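Local coordinates for protein putative metal-sulfur cluster biosynthesis proteins YuaD (Bacillus subtilis, PDB 1ORU) that is of unknown function but carries a MOSC domain, a family generally associated with molybdenum and pyridoxal phosphate binding, so it may handle metal-sulfur or molybdenum cofactor chemistry, at residues 15-20 with 26-31. Residues are numbered along the deposited sequence; the frame is centred on the assembly and turned at random.
Sequences LYIADT and KQMDKL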
ATOM      1  N   LEU A  15     -23.248   0.868  -0.395  1.00 13.00           N
ATOM      2  CA  LEU A  15     -22.299   1.914  -0.024  1.00 14.13           C
ATOM      3  C   LEU A  15     -22.747   2.409   1.349  1.00 15.42           C
ATOM      4  O   LEU A  15     -23.953   2.518   1.608  1.00 17.07           O
ATOM      5  CB  LEU A  15     -22.342   3.058  -1.036  1.00 14.36           C
ATOM      6  CG  LEU A  15     -22.062   2.684  -2.493  1.00 13.87           C
ATOM      7  CD1 LEU A  15     -22.205   3.930  -3.359  1.00 15.22           C
ATOM      8  CD2 LEU A  15     -20.658   2.080  -2.630  1.00 12.82           C
ATOM      9  N   TYR A  16     -21.794   2.713   2.227  1.00 13.40           N
ATOM     10  CA  TYR A  16     -22.133   3.148   3.582  1.00 14.05           C
ATOM     11  C   TYR A  16     -21.140   4.170   4.126  1.00 15.63           C
ATOM     12  O   TYR A  16     -19.968   4.177   3.749  1.00 15.05           O
ATOM     13  CB  TYR A  16     -22.140   1.944   4.527  1.00 13.92           C
ATOM     14  CG  TYR A  16     -22.747   0.685   3.953  1.00 13.00           C
ATOM     15  CD1 TYR A  16     -24.054   0.314   4.260  1.00 13.89           C
ATOM     16  CD2 TYR A  16     -22.002  -0.148   3.119  1.00 14.00           C
ATOM     17  CE1 TYR A  16     -24.601  -0.864   3.750  1.00 15.67           C
ATOM     18  CE2 TYR A  16     -22.537  -1.322   2.606  1.00 14.44           C
ATOM     19  CZ  TYR A  16     -23.832  -1.677   2.923  1.00 17.36           C
ATOM     20  OH  TYR A  16     -24.356  -2.846   2.418  1.00 17.90           O
ATOM     21  N   ILE A  17     -21.605   5.014   5.041  1.00 15.26           N
ATOM     22  CA  ILE A  17     -20.737   6.020   5.631  1.00 16.42           C
ATOM     23  C   ILE A  17     -20.864   6.039   7.150  1.00 17.77           C
ATOM     24  O   ILE A  17     -21.927   5.736   7.697  1.00 17.48           O
ATOM     25  CB  ILE A  17     -21.076   7.428   5.100  1.00 17.13           C
ATOM     26  CG1 ILE A  17     -19.996   8.423   5.529  1.00 18.55           C
ATOM     27  CG2 ILE A  17     -22.434   7.873   5.635  1.00 19.27           C
ATOM     28  CD1 ILE A  17     -20.191   9.821   4.968  1.00 20.44           C
ATOM     29  N   ALA A  18     -19.767   6.379   7.821  1.00 18.86           N
ATOM     30  CA  ALA A  18     -19.743   6.490   9.277  1.00 19.56           C
ATOM     31  C   ALA A  18     -19.719   7.996   9.508  1.00 20.85           C
ATOM     32  O   ALA A  18     -18.650   8.601   9.563  1.00 20.53           O
ATOM     33  CB  ALA A  18     -18.479   5.841   9.839  1.00 20.88           C
ATOM     34  N   ASP A  19     -20.900   8.603   9.622  1.00 20.96           N
ATOM     35  CA  ASP A  19     -20.998  10.050   9.792  1.00 23.14           C
ATOM     36  C   ASP A  19     -20.922  10.550  11.231  1.00 21.47           C
ATOM     37  O   ASP A  19     -20.992  11.756  11.477  1.00 22.69           O
ATOM     38  CB  ASP A  19     -22.275  10.570   9.119  1.00 25.71           C
ATOM     39  CG  ASP A  19     -23.538   9.988   9.725  1.00 28.80           C
ATOM     40  OD1 ASP A  19     -23.649   8.747   9.817  1.00 29.59           O
ATOM     41  OD2 ASP A  19     -24.425  10.779  10.103  1.00 32.71           O
ATOM     42  N   THR A  20     -20.782   9.629  12.176  1.00 21.44           N
ATOM     43  CA  THR A  20     -20.659   9.992  13.584  1.00 21.72           C
ATOM     44  C   THR A  20     -19.440   9.276  14.149  1.00 23.77           C
ATOM     45  O   THR A  20     -18.628   8.729  13.396  1.00 22.47           O
ATOM     46  CB  THR A  20     -21.905   9.576  14.397  1.00 21.03           C
ATOM     47  OG1 THR A  20     -21.987   8.145  14.472  1.00 18.79           O
ATOM     48  CG2 THR A  20     -23.158  10.110  13.739  1.00 21.05           C
ATOM     49  N   LYS A  26     -23.905   3.608   7.893  1.00 19.07           N
ATOM     50  CA  LYS A  26     -25.290   3.667   7.434  1.00 20.07           C
ATOM     51  C   LYS A  26     -25.314   3.755   5.913  1.00 18.63           C
ATOM     52  O   LYS A  26     -24.524   4.483   5.303  1.00 17.78           O
ATOM     53  CB  LYS A  26     -26.045   4.844   8.064  1.00 23.82           C
ATOM     54  CG  LYS A  26     -25.472   6.212   7.794  1.00 28.71           C
ATOM     55  CD  LYS A  26     -26.296   7.281   8.503  1.00 32.63           C
ATOM     56  CE  LYS A  26     -26.314   7.062  10.011  1.00 32.83           C
ATOM     57  NZ  LYS A  26     -27.028   8.152  10.724  1.00 35.99           N
ATOM     58  N   GLN A  27     -26.221   3.001   5.305  1.00 18.69           N
ATOM     59  CA  GLN A  27     -26.313   2.946   3.856  1.00 18.49           C
ATOM     60  C   GLN A  27     -26.663   4.266   3.178  1.00 19.30           C
ATOM     61  O   GLN A  27     -27.494   5.042   3.666  1.00 18.02           O
ATOM     62  CB  GLN A  27     -27.295   1.848   3.441  1.00 21.42           C
ATOM     63  CG  GLN A  27     -27.235   1.503   1.961  1.00 23.83           C
ATOM     64  CD  GLN A  27     -27.908   0.181   1.634  1.00 26.58           C
ATOM     65  OE1 GLN A  27     -28.679  -0.354   2.436  1.00 28.35           O
ATOM     66  NE2 GLN A  27     -27.628  -0.346   0.449  1.00 25.22           N
HETATM   67  N   MSE A  28     -26.000   4.507   2.051  1.00 19.17           N
HETATM   68  CA  MSE A  28     -26.180   5.710   1.252  1.00 19.98           C
HETATM   69  C   MSE A  28     -26.393   5.292  -0.196  1.00 20.30           C
HETATM   70  O   MSE A  28     -25.957   4.216  -0.610  1.00 19.08           O
HETATM   71  CB  MSE A  28     -24.919   6.582   1.312  1.00 21.93           C
HETATM   72  CG  MSE A  28     -24.526   7.066   2.690  1.00 24.47           C
HETATM   73 SE   MSE A  28     -25.766   8.374   3.380  0.93 33.47          SE
HETATM   74  CE  MSE A  28     -25.228   9.896   2.317  1.00 30.03           C
ATOM     75  N   ASP A  29     -27.052   6.150  -0.968  0.50 20.03           N
ATOM     76  CA  ASP A  29     -27.297   5.856  -2.373  0.50 21.23           C
ATOM     77  C   ASP A  29     -26.060   6.241  -3.175  0.50 19.86           C
ATOM     78  O   ASP A  29     -25.834   5.736  -4.273  0.48 19.08           O
ATOM     79  CB  ASP A  29     -28.499   6.655  -2.880  0.47 24.57           C
ATOM     80  CG  ASP A  29     -28.213   8.142  -2.970  0.50 26.90           C
ATOM     81  OD1 ASP A  29     -27.813   8.739  -1.948  0.50 27.81           O
ATOM     82  OD2 ASP A  29     -28.389   8.716  -4.065  0.39 29.92           O
ATOM     83  N   LYS A  30     -25.258   7.138  -2.611  1.00 19.04           N
ATOM     84  CA  LYS A  30     -24.053   7.619  -3.279  1.00 19.30           C
ATOM     85  C   LYS A  30     -22.978   8.007  -2.271  1.00 18.15           C
ATOM     86  O   LYS A  30     -23.283   8.360  -1.132  1.00 18.81           O
ATOM     87  CB  LYS A  30     -24.401   8.844  -4.139  1.00 21.33           C
ATOM     88  CG  LYS A  30     -23.202   9.705  -4.530  1.00 25.46           C
ATOM     89  CD  LYS A  30     -23.608  11.114  -4.945  1.00 24.52           C
ATOM     90  CE  LYS A  30     -22.379  11.954  -5.274  1.00 24.11           C
ATOM     91  NZ  LYS A  30     -22.723  13.350  -5.656  1.00 26.10           N
ATOM     92  N   LEU A  31     -21.722   7.939  -2.702  1.00 17.50           N
ATOM     93  CA  LEU A  31     -20.587   8.322  -1.867  1.00 16.16           C
ATOM     94  C   LEU A  31     -19.579   9.050  -2.738  1.00 17.37           C
ATOM     95  O   LEU A  31     -19.445   8.755  -3.928  1.00 15.23           O
ATOM     96  CB  LEU A  31     -19.888   7.100  -1.264  1.00 16.95           C
ATOM     97  CG  LEU A  31     -20.558   6.275  -0.166  1.00 17.27           C
ATOM     98  CD1 LEU A  31     -19.637   5.123   0.227  1.00 16.92           C
ATOM     99  CD2 LEU A  31     -20.845   7.161   1.039  1.00 17.62           C
TER
HETATM  100  O   HOH W   1     -25.961   1.651  -1.071  1.00 16.96           O
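Ile17 and Lys26 form an antiparallel hydrogen-bonded pair, Lys26 N reaching Ile17 O at 2.9 Å and Ile17 N reaching Lys26 O at 3.0 Å, and Met28 N bonds Leu15 O beyond them. Between these bonds Tyr16 faces Gln27 across a non-hydrogen-bonded pair, the ring passing obliquely beside the Gln27 backbone, with Tyr16 CD1 3.7 Å from Gln27 CB. Beside the Leu15 to Met28 bond a water links the two chain segments, accepting from Leu15 N and Gln27 NE2 and donating to Met28 O. The two strands make a beta hairpin on the mixed sheet of the MOSC domain, whose strand 98-101 adjoins strand 5-17. After Asp29 the chain turns, and Leu31 points back at the hairpin: its CD1 lies 3.6 Å from Leu15 CB, while CD2 approaches Ile17 CB. With an alanine here the branch that touches Leu15 and Ile17 is gone, and a gap would probably open against both. On the same face Ile17 CG2, placed between backbone N and carbonyl carbon by CG1 lying anti to N (chi1 -170°), meets Met28 CG at 3.7 Å. Nearer the connecting loop, Asp19 lies across the bent Lys26 chain, its OD1 forming a 3.5 Å salt bridge with Lys26 NZ.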